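Local coordinates for protein cofilin (Streptomyces griseoflavus, PDB 5IVU) that probably binds actin, as a bacterial member of the ADF/cofilin family, at residues A[14-19]-A[27-32]; A[19-24]-A[112-117]; A[41-46]-A[62-67]; A[52-57]-A[66-71]; A[87-92]-A[126-131]. All coordinates share one frame; numbering follows the deposited sequence.

Contact 1 of 5, residues A[14-19]-A[27-32]; sequences VETYQQ and KYIIFH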
# COMPACT_ATOMS: atom_id res chain seq x y z
N VAL A 14 0.62 -5.52 -11.02
CA VAL A 14 0.49 -6.94 -10.66
C VAL A 14 1.85 -7.65 -10.73
O VAL A 14 2.14 -8.48 -9.87
CB VAL A 14 -0.58 -7.68 -11.51
CG1 VAL A 14 -0.50 -9.19 -11.33
CG2 VAL A 14 -1.98 -7.21 -11.14
N GLU A 15 2.66 -7.32 -11.73
CA GLU A 15 3.99 -7.93 -11.90
C GLU A 15 4.88 -7.72 -10.69
O GLU A 15 5.45 -8.67 -10.18
CB GLU A 15 4.70 -7.38 -13.14
CG GLU A 15 4.18 -7.91 -14.47
CD GLU A 15 4.80 -7.24 -15.69
OE1 GLU A 15 5.85 -6.56 -15.55
OE2 GLU A 15 4.25 -7.38 -16.79
N THR A 16 4.98 -6.47 -10.25
CA THR A 16 5.82 -6.12 -9.09
C THR A 16 5.28 -6.74 -7.80
O THR A 16 6.04 -7.13 -6.92
CB THR A 16 5.95 -4.59 -8.91
OG1 THR A 16 6.23 -3.98 -10.16
CG2 THR A 16 7.08 -4.25 -7.95
N TYR A 17 3.95 -6.78 -7.69
CA TYR A 17 3.28 -7.42 -6.56
C TYR A 17 3.58 -8.92 -6.54
O TYR A 17 3.84 -9.47 -5.47
CB TYR A 17 1.78 -7.17 -6.62
CG TYR A 17 1.01 -7.94 -5.57
CD1 TYR A 17 1.18 -7.66 -4.20
CD2 TYR A 17 0.10 -8.94 -5.92
CE1 TYR A 17 0.47 -8.36 -3.23
CE2 TYR A 17 -0.62 -9.63 -4.96
CZ TYR A 17 -0.43 -9.34 -3.62
OH TYR A 17 -1.12 -10.02 -2.66
N GLN A 18 3.52 -9.56 -7.72
CA GLN A 18 3.89 -10.97 -7.82
C GLN A 18 5.34 -11.17 -7.42
O GLN A 18 5.65 -12.14 -6.74
CB GLN A 18 3.63 -11.53 -9.22
CG GLN A 18 2.18 -11.68 -9.59
CD GLN A 18 1.95 -12.13 -11.04
OE1 GLN A 18 2.75 -11.86 -11.94
NE2 GLN A 18 0.85 -12.83 -11.25
N GLN A 19 6.22 -10.24 -7.79
CA GLN A 19 7.63 -10.29 -7.36
C GLN A 19 7.77 -10.15 -5.83
O GLN A 19 8.54 -10.90 -5.20
CB GLN A 19 8.43 -9.20 -8.07
CG GLN A 19 9.94 -9.40 -7.99
CD GLN A 19 10.73 -8.14 -8.31
OE1 GLN A 19 11.91 -8.03 -7.94
NE2 GLN A 19 10.09 -7.18 -9.00
N LYS A 27 10.06 -5.86 0.15
CA LYS A 27 9.30 -5.83 1.39
C LYS A 27 8.02 -5.00 1.25
O LYS A 27 7.02 -5.34 1.86
CB LYS A 27 10.19 -5.30 2.52
CG LYS A 27 9.62 -5.47 3.92
CD LYS A 27 9.59 -6.91 4.41
CE LYS A 27 9.22 -6.95 5.89
NZ LYS A 27 8.91 -8.31 6.39
N TYR A 28 8.05 -3.93 0.44
CA TYR A 28 6.82 -3.17 0.14
C TYR A 28 6.81 -2.48 -1.22
O TYR A 28 7.84 -2.31 -1.85
CB TYR A 28 6.54 -2.13 1.24
CG TYR A 28 7.51 -0.97 1.34
CD1 TYR A 28 7.35 0.17 0.55
CD2 TYR A 28 8.56 -0.99 2.26
CE1 TYR A 28 8.22 1.24 0.67
CE2 TYR A 28 9.43 0.08 2.39
CZ TYR A 28 9.26 1.18 1.58
OH TYR A 28 10.13 2.22 1.71
N ILE A 29 5.61 -2.08 -1.64
CA ILE A 29 5.38 -1.37 -2.90
C ILE A 29 4.44 -0.18 -2.64
O ILE A 29 3.43 -0.32 -1.93
CB ILE A 29 4.70 -2.28 -3.96
CG1 ILE A 29 5.52 -3.56 -4.20
CG2 ILE A 29 4.52 -1.53 -5.28
CD1 ILE A 29 4.82 -4.58 -5.07
N ILE A 30 4.76 0.97 -3.22
CA ILE A 30 3.91 2.16 -3.17
C ILE A 30 3.28 2.39 -4.55
O ILE A 30 4.00 2.55 -5.53
CB ILE A 30 4.71 3.43 -2.77
CG1 ILE A 30 5.52 3.20 -1.48
CG2 ILE A 30 3.76 4.62 -2.60
CD1 ILE A 30 4.70 3.07 -0.21
N PHE A 31 1.95 2.38 -4.62
CA PHE A 31 1.21 2.69 -5.85
C PHE A 31 0.61 4.10 -5.77
O PHE A 31 0.35 4.60 -4.67
CB PHE A 31 0.08 1.69 -6.07
CG PHE A 31 0.52 0.26 -6.00
CD1 PHE A 31 0.51 -0.43 -4.80
CD2 PHE A 31 0.93 -0.40 -7.15
CE1 PHE A 31 0.92 -1.75 -4.74
CE2 PHE A 31 1.34 -1.73 -7.10
CZ PHE A 31 1.33 -2.41 -5.89
N HIS A 32 0.36 4.68 -6.94
CA HIS A 32 -0.19 6.05 -7.05
C HIS A 32 -0.91 6.27 -8.39
O HIS A 32 -0.76 5.47 -9.31
CB HIS A 32 0.92 7.08 -6.78
CG HIS A 32 1.83 7.35 -7.95
ND1 HIS A 32 2.28 6.37 -8.81
CD2 HIS A 32 2.41 8.50 -8.37
CE1 HIS A 32 3.07 6.91 -9.72
NE2 HIS A 32 3.16 8.20 -9.47
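I29 lays its CG2 over one face of the F31 ring, 3.4 Å above the plane and displaced toward the rim, while Y17 turns its ring away, gives its hydroxyl to T114 O and meets I29 with the base of its side chain, Y17 CB lying 4.3 Å from I29 CD1. The delta methyl of I29 makes most of the contact: it reaches the helix backbone, where I29 CD1 lies 3.4 Å from T16 O, and the methyl of T16 flanks it, CG2 to CD1 3.7 Å. In T16 a chi1 of -46° sets OG1 beside the backbone N, where it bonds A12 O one helical turn earlier, and leaves CG2 anti to that N and facing I29. The contact is apolar and buried. It lays helix 11-21 against strand 28-33, which runs between strands 39-46 and 64-72; T16 also touches S45 of the former and Y17 touches V67 of the latter, while F31 meets L109 of helix 96-112.

Contact 2 of 5, residues A[19-24]-A[112-117]; sequences QLKLGK and ALTGIA
K21 holds T114 by its ammonium group, NZ standing 2.7 Å from T114 OG1 and 2.8 Å from T114 O. The two hydrogen bonds pin the end of helix 11-21 to the loop that follows helix 96-112 in the ADF-homology fold, just ahead of strand 118-122. The lysine chain is bent at its second, third and fourth torsions and crosses the threonine side chain at about a right angle. The hydroxyl is presented by T114 chi1 of 53°, which sets OG1 between the backbone N and the carbonyl carbon. In the next shell, L113 and I116 on either side of T114 in the loop pack on Y17 of the same helix, and K21 itself touches L84 of strand 81-89. With a leucine in place of K21, T114 OG1 would probably be left without this donor and the loop held less firmly to the helix end. NZ approaches T114 O from above the carbonyl plane, 53° out of it, with a C=O...NZ angle of 122°.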
# COMPACT_ATOMS: atom_id res chain seq x y z
N GLN A 19 6.22 -10.24 -7.79
CA GLN A 19 7.63 -10.29 -7.36
C GLN A 19 7.77 -10.15 -5.83
O GLN A 19 8.54 -10.90 -5.20
CB GLN A 19 8.43 -9.20 -8.07
CG GLN A 19 9.94 -9.40 -7.99
CD GLN A 19 10.73 -8.14 -8.31
OE1 GLN A 19 11.91 -8.03 -7.94
NE2 GLN A 19 10.09 -7.18 -9.00
N LEU A 20 7.04 -9.22 -5.23
CA LEU A 20 6.97 -9.12 -3.78
C LEU A 20 6.49 -10.43 -3.17
O LEU A 20 7.06 -10.91 -2.18
CB LEU A 20 6.06 -7.95 -3.34
CG LEU A 20 5.84 -7.70 -1.83
CD1 LEU A 20 5.79 -6.22 -1.47
CD2 LEU A 20 4.57 -8.38 -1.31
N LYS A 21 5.45 -11.00 -3.75
CA LYS A 21 4.80 -12.21 -3.22
C LYS A 21 5.68 -13.48 -3.31
O LYS A 21 5.60 -14.32 -2.42
CB LYS A 21 3.48 -12.43 -3.95
CG LYS A 21 2.56 -13.44 -3.29
CD LYS A 21 1.09 -13.09 -3.49
CE LYS A 21 0.66 -13.16 -4.95
NZ LYS A 21 -0.73 -13.65 -5.11
N LEU A 22 6.52 -13.57 -4.34
CA LEU A 22 7.32 -14.75 -4.69
C LEU A 22 8.78 -14.42 -4.38
O LEU A 22 9.43 -13.70 -5.15
CB LEU A 22 7.30 -15.02 -6.19
CG LEU A 22 6.36 -15.86 -7.08
CD1 LEU A 22 5.31 -15.01 -7.78
CD2 LEU A 22 7.21 -16.56 -8.13
N GLY A 23 9.29 -14.93 -3.28
CA GLY A 23 10.70 -14.74 -2.95
C GLY A 23 11.01 -13.36 -2.43
O GLY A 23 10.17 -12.48 -2.45
N LYS A 24 12.27 -13.19 -2.05
CA LYS A 24 12.72 -12.17 -1.13
C LYS A 24 13.59 -11.14 -1.83
O LYS A 24 14.80 -11.09 -1.62
CB LYS A 24 13.52 -12.84 0.01
CG LYS A 24 12.98 -14.21 0.42
CD LYS A 24 13.73 -14.76 1.62
CE LYS A 24 13.85 -16.28 1.56
NZ LYS A 24 12.55 -16.96 1.33
N ALA A 112 -7.17 -6.59 -8.39
CA ALA A 112 -6.08 -7.18 -9.16
C ALA A 112 -5.00 -7.87 -8.31
O ALA A 112 -4.28 -8.72 -8.83
CB ALA A 112 -5.44 -6.13 -10.04
N LEU A 113 -4.89 -7.52 -7.03
CA LEU A 113 -3.90 -8.12 -6.14
C LEU A 113 -4.48 -9.34 -5.39
O LEU A 113 -5.33 -9.20 -4.51
CB LEU A 113 -3.37 -7.08 -5.14
CG LEU A 113 -2.88 -5.74 -5.73
CD1 LEU A 113 -2.72 -4.71 -4.63
CD2 LEU A 113 -1.58 -5.87 -6.50
N THR A 114 -3.98 -10.52 -5.74
CA THR A 114 -4.50 -11.78 -5.19
C THR A 114 -3.78 -12.11 -3.89
O THR A 114 -2.57 -11.96 -3.79
CB THR A 114 -4.31 -12.95 -6.19
OG1 THR A 114 -2.94 -13.03 -6.60
CG2 THR A 114 -5.18 -12.76 -7.44
N GLY A 115 -4.54 -12.59 -2.91
CA GLY A 115 -3.96 -13.10 -1.66
C GLY A 115 -3.61 -12.06 -0.60
O GLY A 115 -2.79 -12.34 0.28
N ILE A 116 -4.23 -10.89 -0.67
CA ILE A 116 -4.10 -9.88 0.38
C ILE A 116 -4.79 -10.42 1.64
O ILE A 116 -5.93 -10.86 1.57
CB ILE A 116 -4.73 -8.53 -0.02
CG1 ILE A 116 -3.98 -7.88 -1.19
CG2 ILE A 116 -4.81 -7.59 1.18
CD1 ILE A 116 -2.55 -7.44 -0.91
N ALA A 117 -4.07 -10.41 2.76
CA ALA A 117 -4.56 -10.98 4.02
C ALA A 117 -5.20 -9.95 4.94
O ALA A 117 -6.14 -10.29 5.65
CB ALA A 117 -3.44 -11.69 4.75

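Contact 3 of 5, residues A[41-46]-A[62-67]; sequences AVEKSS and ECRWAV
E43 brings its carboxylate to NH1 of R64, approaching the guanidinium obliquely, the two planes standing 88° apart. Both oxygens come near the same nitrogen: E43 OE2 is 2.7 Å from R64 NH1, and E43 OE1 is 2.8 Å from it. The pair is a salt bridge, but its hydrogen bond from NH1 to OE1 is weak, with an angle of only 121° at the hydrogen, so charge attraction probably counts for more than alignment. E43 spans the gap with CG anti to the backbone N (chi1 -169°) and an extended chain beyond it; R64 bends at its second and third torsions, and the two chains cross at about a right angle. Between the strands that carry them, 39-46 and 64-72, runs strand 28-33, antiparallel to both. There E43 and K44 both face I30 in a classic beta bulge, and the side chain of I30 touches E43 and R64 alike. The other terminal nitrogen of the guanidinium has its own carboxylate, R64 NH2 lying 2.9 Å from E62 OE1, which in turn accepts Q98 NE2 from helix 96-112. R64 is thus shared between two acids whose OE2 atoms remain 6.4 Å apart. The arginine probably offsets the repulsion between them, and its own buried charge is likely to be stabilised in the ionised form by both.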
# COMPACT_ATOMS: atom_id res chain seq x y z
N ALA A 41 -0.17 3.30 -11.20
CA ALA A 41 1.20 2.91 -11.48
C ALA A 41 1.97 2.69 -10.19
O ALA A 41 1.52 3.12 -9.12
CB ALA A 41 1.90 3.99 -12.32
N VAL A 42 3.13 2.03 -10.32
CA VAL A 42 4.05 1.82 -9.21
C VAL A 42 4.86 3.09 -9.04
O VAL A 42 5.59 3.45 -9.95
CB VAL A 42 5.02 0.64 -9.47
CG1 VAL A 42 6.06 0.51 -8.35
CG2 VAL A 42 4.24 -0.66 -9.64
N GLU A 43 4.71 3.77 -7.91
CA GLU A 43 5.58 4.90 -7.58
C GLU A 43 6.94 4.38 -7.16
O GLU A 43 7.97 4.92 -7.58
CB GLU A 43 5.00 5.77 -6.45
CG GLU A 43 5.75 7.10 -6.28
CD GLU A 43 5.33 7.89 -5.06
OE1 GLU A 43 4.79 7.32 -4.10
OE2 GLU A 43 5.56 9.11 -5.04
N LYS A 44 6.96 3.36 -6.31
CA LYS A 44 8.21 2.70 -5.96
C LYS A 44 8.09 1.35 -5.27
O LYS A 44 7.03 0.95 -4.79
CB LYS A 44 9.12 3.60 -5.13
CG LYS A 44 8.53 4.33 -3.94
CD LYS A 44 9.64 5.06 -3.10
CE LYS A 44 10.89 4.22 -2.74
NZ LYS A 44 11.86 4.88 -1.81
N SER A 45 9.22 0.66 -5.26
CA SER A 45 9.43 -0.59 -4.54
C SER A 45 10.58 -0.39 -3.56
O SER A 45 11.41 0.50 -3.71
CB SER A 45 9.79 -1.70 -5.51
OG SER A 45 8.85 -1.79 -6.55
N SER A 46 10.62 -1.25 -2.55
CA SER A 46 11.70 -1.22 -1.58
C SER A 46 12.03 -2.61 -1.09
O SER A 46 11.15 -3.46 -0.96
CB SER A 46 11.31 -0.37 -0.39
OG SER A 46 12.40 -0.25 0.50
N GLU A 62 -0.56 13.69 0.77
CA GLU A 62 -1.02 13.05 -0.46
C GLU A 62 -1.51 11.64 -0.20
O GLU A 62 -1.04 10.99 0.73
CB GLU A 62 0.09 12.98 -1.51
CG GLU A 62 0.50 14.32 -2.09
CD GLU A 62 1.24 14.16 -3.41
OE1 GLU A 62 0.62 13.69 -4.39
OE2 GLU A 62 2.44 14.50 -3.47
N CYS A 63 -2.46 11.19 -1.01
CA CYS A 63 -2.94 9.81 -0.95
C CYS A 63 -2.03 8.86 -1.71
O CYS A 63 -1.40 9.23 -2.71
CB CYS A 63 -4.34 9.70 -1.55
SG CYS A 63 -5.54 10.87 -0.91
N ARG A 64 -1.96 7.63 -1.21
CA ARG A 64 -1.27 6.53 -1.89
C ARG A 64 -2.03 5.25 -1.58
O ARG A 64 -2.86 5.21 -0.66
CB ARG A 64 0.19 6.38 -1.42
CG ARG A 64 1.13 7.51 -1.80
CD ARG A 64 1.43 7.56 -3.29
NE ARG A 64 1.27 8.91 -3.86
CZ ARG A 64 2.20 9.87 -3.91
NH1 ARG A 64 3.42 9.70 -3.42
NH2 ARG A 64 1.89 11.04 -4.45
N TRP A 65 -1.76 4.22 -2.37
CA TRP A 65 -1.97 2.84 -1.93
C TRP A 65 -0.62 2.19 -1.73
O TRP A 65 0.39 2.63 -2.28
CB TRP A 65 -2.76 2.02 -2.95
CG TRP A 65 -4.03 2.65 -3.43
CD1 TRP A 65 -5.22 2.69 -2.77
CD2 TRP A 65 -4.24 3.29 -4.68
NE1 TRP A 65 -6.15 3.34 -3.53
CE2 TRP A 65 -5.58 3.72 -4.71
CE3 TRP A 65 -3.42 3.55 -5.78
CZ2 TRP A 65 -6.13 4.40 -5.80
CZ3 TRP A 65 -3.97 4.23 -6.88
CH2 TRP A 65 -5.31 4.64 -6.87
N ALA A 66 -0.59 1.13 -0.92
CA ALA A 66 0.64 0.37 -0.75
C ALA A 66 0.32 -1.06 -0.43
O ALA A 66 -0.78 -1.37 0.02
CB ALA A 66 1.49 0.96 0.36
N VAL A 67 1.30 -1.93 -0.68
CA VAL A 67 1.29 -3.29 -0.17
C VAL A 67 2.55 -3.46 0.68
O VAL A 67 3.62 -3.02 0.29
CB VAL A 67 1.22 -4.33 -1.29
CG1 VAL A 67 1.44 -5.73 -0.75
CG2 VAL A 67 -0.14 -4.24 -1.98

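Contact 4 of 5, residues A[52-57]-A[66-71]; sequences DNFLAD and AVYDLE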
# COMPACT_ATOMS: atom_id res chain seq x y z
N ASP A 52 10.08 2.04 9.37
CA ASP A 52 10.15 3.51 9.31
C ASP A 52 10.45 4.07 7.92
O ASP A 52 10.02 5.19 7.61
CB ASP A 52 11.17 4.05 10.31
CG ASP A 52 10.72 3.87 11.74
OD1 ASP A 52 9.52 4.09 12.04
OD2 ASP A 52 11.57 3.53 12.58
N ASN A 53 11.16 3.31 7.09
CA ASN A 53 11.34 3.67 5.67
C ASN A 53 10.03 3.64 4.89
O ASN A 53 9.82 4.46 3.99
CB ASN A 53 12.34 2.74 4.97
CG ASN A 53 13.78 3.10 5.27
OD1 ASN A 53 14.20 3.14 6.43
ND2 ASN A 53 14.54 3.39 4.22
N PHE A 54 9.16 2.69 5.24
CA PHE A 54 7.80 2.62 4.68
C PHE A 54 7.01 3.87 5.05
O PHE A 54 6.46 4.54 4.16
CB PHE A 54 7.08 1.36 5.15
CG PHE A 54 5.63 1.31 4.78
CD1 PHE A 54 5.23 1.47 3.45
CD2 PHE A 54 4.65 1.08 5.74
CE1 PHE A 54 3.89 1.41 3.10
CE2 PHE A 54 3.31 1.01 5.39
CZ PHE A 54 2.93 1.18 4.06
N LEU A 55 6.98 4.18 6.35
CA LEU A 55 6.28 5.36 6.85
C LEU A 55 6.78 6.66 6.21
O LEU A 55 5.97 7.55 5.93
CB LEU A 55 6.39 5.46 8.37
CG LEU A 55 5.60 4.42 9.16
CD1 LEU A 55 5.84 4.59 10.66
CD2 LEU A 55 4.11 4.49 8.85
N ALA A 56 8.08 6.74 5.92
CA ALA A 56 8.68 7.89 5.25
C ALA A 56 8.19 8.07 3.81
O ALA A 56 8.09 9.20 3.35
CB ALA A 56 10.20 7.81 5.28
N ASP A 57 7.91 6.97 3.12
CA ASP A 57 7.38 7.04 1.74
C ASP A 57 5.88 7.29 1.62
O ASP A 57 5.37 7.47 0.50
CB ASP A 57 7.76 5.77 0.96
CG ASP A 57 9.23 5.72 0.65
OD1 ASP A 57 9.65 6.58 -0.13
OD2 ASP A 57 9.96 4.85 1.18
N ALA A 66 -0.59 1.13 -0.92
CA ALA A 66 0.64 0.37 -0.75
C ALA A 66 0.32 -1.06 -0.43
O ALA A 66 -0.78 -1.37 0.02
CB ALA A 66 1.49 0.96 0.36
N VAL A 67 1.30 -1.93 -0.68
CA VAL A 67 1.29 -3.29 -0.17
C VAL A 67 2.55 -3.46 0.68
O VAL A 67 3.62 -3.02 0.29
CB VAL A 67 1.22 -4.33 -1.29
CG1 VAL A 67 1.44 -5.73 -0.75
CG2 VAL A 67 -0.14 -4.24 -1.98
N TYR A 68 2.38 -4.08 1.85
CA TYR A 68 3.48 -4.32 2.78
C TYR A 68 3.47 -5.79 3.19
O TYR A 68 2.43 -6.32 3.55
CB TYR A 68 3.35 -3.43 4.03
CG TYR A 68 4.65 -3.36 4.80
CD1 TYR A 68 4.96 -4.33 5.76
CD2 TYR A 68 5.58 -2.36 4.55
CE1 TYR A 68 6.16 -4.29 6.46
CE2 TYR A 68 6.78 -2.31 5.23
CZ TYR A 68 7.08 -3.28 6.18
OH TYR A 68 8.26 -3.25 6.88
N ASP A 69 4.63 -6.43 3.12
CA ASP A 69 4.77 -7.82 3.51
C ASP A 69 5.07 -7.83 5.01
O ASP A 69 6.21 -7.83 5.43
CB ASP A 69 5.87 -8.52 2.70
CG ASP A 69 5.93 -10.02 2.96
OD1 ASP A 69 4.90 -10.62 3.38
OD2 ASP A 69 7.02 -10.60 2.77
N LEU A 70 4.00 -7.84 5.80
CA LEU A 70 4.08 -7.66 7.23
C LEU A 70 4.46 -8.95 7.92
O LEU A 70 3.76 -9.94 7.80
CB LEU A 70 2.74 -7.17 7.76
CG LEU A 70 2.69 -6.64 9.20
CD1 LEU A 70 3.36 -5.28 9.30
CD2 LEU A 70 1.25 -6.56 9.65
N GLU A 71 5.56 -8.92 8.66
CA GLU A 71 6.02 -10.04 9.48
C GLU A 71 5.63 -9.82 10.95
O GLU A 71 5.74 -8.71 11.47
CB GLU A 71 7.54 -10.15 9.37
CG GLU A 71 8.14 -11.38 10.06
CD GLU A 71 9.65 -11.38 10.05
OE1 GLU A 71 10.26 -10.42 10.57
OE2 GLU A 71 10.24 -12.34 9.52
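F54 and Y68 each set CG anti to their backbone N, with chi1 of 172° and -164°, and these torsions send the phenyl ring off its helix and the phenol off its strand until they overlap. Y68 CD2 rides over one face of the phenyl, 3.6 Å above its plane and displaced toward the rim. The rings are neither parallel nor perpendicular: their planes meet at 46°, with centroids 5.0 Å apart. Y68 CE2 reaches farther back along the same side chain, to 3.7 Å from F54 CB. The phenyl uses its edge for A66, whose methyl lies near the ring plane with CB 3.7 Å from F54 CE1. A66 and Y68, two residues apart, point to the same face of strand 64-72, and here helix 51-57 covers that face of the central sheet of the ADF-homology fold; V67 between them points to the opposite face, toward helix 11-21. Reducing F54 to an alanine would probably open a gap beside A66 CB and leave the Y68 ring without the group that backs CD2 and CE2. More aromatic groups close round the pair. Y51 at the start of the helix meets both rings edge-to-face, and the ring of Y28 also touches F54. Farther along the chain, D57 accepts the hydroxyl of Y28 through OD2 and forms a salt bridge with K44 through OD1.

Contact 5 of 5, residues A[87-92]-A[126-131]; sequences VSWAPD and SEVAHE
V128 fits its two methyls against W89 and V87, and this apolar corner is the close part of the contact. CG2 of V128 makes the nearest approach, 3.8 Å from W89 CZ3, while V128 CG1 lies 4.0 Å from W89 CE3 and 4.1 Å from V87 CG1. With chi1 at -65°, V128 places CG1 anti to the carbonyl carbon and CG2 between the carbonyl carbon and the backbone N, and both methyls come obliquely from one side of the indole plane, near CE3 and CZ3. The valine crosses both W89 and V87 at about a right angle. W89 is fixed from other directions: P91 CD sits 3.7 Å from the indole plane on its other side, NE1 donates to P59 O, and the ring of F125 meets it obliquely. Strand 81-89 lies inside the mixed sheet of the ADF-homology fold, and V128 lies just before helix 130-136, with A129 next at the N-cap. This segment is tied further to helix 51-57, since V128 O accepts the hydroxyl of Y51. Toward the surface the two segments diverge and the contact becomes loose. D92 and E127 bring like charges to that side without touching, D92 OD1 being 6.8 Å from E127 OE1. E127 OE1 bonds instead to T123 OG1, and the exposed S126 turns its hydroxyl to D124.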
# COMPACT_ATOMS: atom_id res chain seq x y z
N VAL A 87 -2.88 -1.11 2.06
CA VAL A 87 -3.00 0.12 2.82
C VAL A 87 -3.58 1.17 1.90
O VAL A 87 -2.98 1.48 0.87
CB VAL A 87 -1.61 0.61 3.31
CG1 VAL A 87 -1.70 1.97 4.00
CG2 VAL A 87 -0.98 -0.41 4.25
N SER A 88 -4.74 1.72 2.25
CA SER A 88 -5.24 2.92 1.61
C SER A 88 -4.80 4.10 2.47
O SER A 88 -5.24 4.23 3.61
CB SER A 88 -6.75 2.90 1.48
OG SER A 88 -7.15 1.80 0.69
N TRP A 89 -3.90 4.93 1.94
CA TRP A 89 -3.39 6.09 2.65
C TRP A 89 -4.19 7.30 2.17
O TRP A 89 -4.17 7.63 0.98
CB TRP A 89 -1.89 6.24 2.39
CG TRP A 89 -1.25 7.42 3.04
CD1 TRP A 89 -0.57 8.42 2.42
CD2 TRP A 89 -1.22 7.73 4.44
NE1 TRP A 89 -0.12 9.34 3.33
CE2 TRP A 89 -0.51 8.93 4.58
CE3 TRP A 89 -1.73 7.09 5.58
CZ2 TRP A 89 -0.28 9.52 5.83
CZ3 TRP A 89 -1.51 7.68 6.82
CH2 TRP A 89 -0.78 8.88 6.93
N ALA A 90 -4.90 7.93 3.09
CA ALA A 90 -5.79 9.04 2.78
C ALA A 90 -5.72 10.05 3.93
O ALA A 90 -6.66 10.17 4.71
CB ALA A 90 -7.21 8.53 2.58
N PRO A 91 -4.60 10.78 4.02
CA PRO A 91 -4.39 11.69 5.14
C PRO A 91 -5.29 12.91 5.04
O PRO A 91 -5.58 13.37 3.93
CB PRO A 91 -2.91 12.08 5.00
CG PRO A 91 -2.64 12.00 3.54
CD PRO A 91 -3.48 10.85 3.06
N ASP A 92 -5.69 13.44 6.20
CA ASP A 92 -6.64 14.55 6.29
C ASP A 92 -6.22 15.78 5.46
O ASP A 92 -7.04 16.39 4.79
CB ASP A 92 -6.85 14.96 7.76
CG ASP A 92 -7.46 13.83 8.61
OD1 ASP A 92 -7.99 12.85 8.05
OD2 ASP A 92 -7.39 13.93 9.86
N SER A 126 -0.72 7.67 13.03
CA SER A 126 -0.96 6.68 14.10
C SER A 126 -1.72 5.44 13.62
O SER A 126 -1.55 4.35 14.18
CB SER A 126 -1.74 7.29 15.27
OG SER A 126 -3.05 7.66 14.87
N GLU A 127 -2.55 5.61 12.59
CA GLU A 127 -3.33 4.52 12.00
C GLU A 127 -2.51 3.57 11.12
O GLU A 127 -2.96 2.47 10.84
CB GLU A 127 -4.54 5.09 11.25
CG GLU A 127 -5.51 5.74 12.22
CD GLU A 127 -6.69 6.43 11.56
OE1 GLU A 127 -6.72 6.56 10.32
OE2 GLU A 127 -7.59 6.89 12.31
N VAL A 128 -1.32 3.99 10.70
CA VAL A 128 -0.38 3.12 9.96
C VAL A 128 0.92 2.83 10.74
O VAL A 128 1.85 2.25 10.19
CB VAL A 128 -0.05 3.69 8.56
CG1 VAL A 128 -1.30 3.69 7.69
CG2 VAL A 128 0.56 5.10 8.63
N ALA A 129 0.97 3.23 12.02
CA ALA A 129 2.11 2.90 12.90
C ALA A 129 2.21 1.40 13.06
O ALA A 129 1.19 0.72 13.08
CB ALA A 129 1.92 3.54 14.27
N HIS A 130 3.44 0.91 13.20
CA HIS A 130 3.72 -0.53 13.11
C HIS A 130 2.87 -1.32 14.09
O HIS A 130 2.23 -2.29 13.69
CB HIS A 130 5.21 -0.82 13.30
CG HIS A 130 5.65 -2.14 12.74
ND1 HIS A 130 6.83 -2.75 13.11
CD2 HIS A 130 5.08 -2.96 11.82
CE1 HIS A 130 6.97 -3.89 12.45
NE2 HIS A 130 5.92 -4.04 11.67
N GLU A 131 2.83 -0.89 15.34
CA GLU A 131 2.08 -1.58 16.39
C GLU A 131 0.58 -1.68 16.08
O GLU A 131 -0.06 -2.71 16.32
CB GLU A 131 2.29 -0.89 17.75
CG GLU A 131 1.91 -1.74 18.96
CD GLU A 131 1.35 -0.94 20.16
OE1 GLU A 131 1.21 0.30 20.08
OE2 GLU A 131 1.05 -1.59 21.19

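Contacts 1, 4 and 5 are buried and apolar, contact 3 is partly buried and ionic, and contact 2 lies at the surface with a charged donor on neutral oxygens. Contacts 1 and 2 share helix 11-21 and also meet by packing, Y17 CG lying 3.4 Å from L113 CD2. Contacts 3 and 4 share A66 and V67 of strand 64-72, the former at its start and the latter farther along. Contact 1 packs one face of the sheet, contacts 4 and 5 the other, where F54 CZ comes within 4.2 Å of V87 CG2. Methyls serve contacts 1 and 5, whereas paired rings dominate contact 4. Contacts 2 and 5 stand farthest apart, centres about 20 Å.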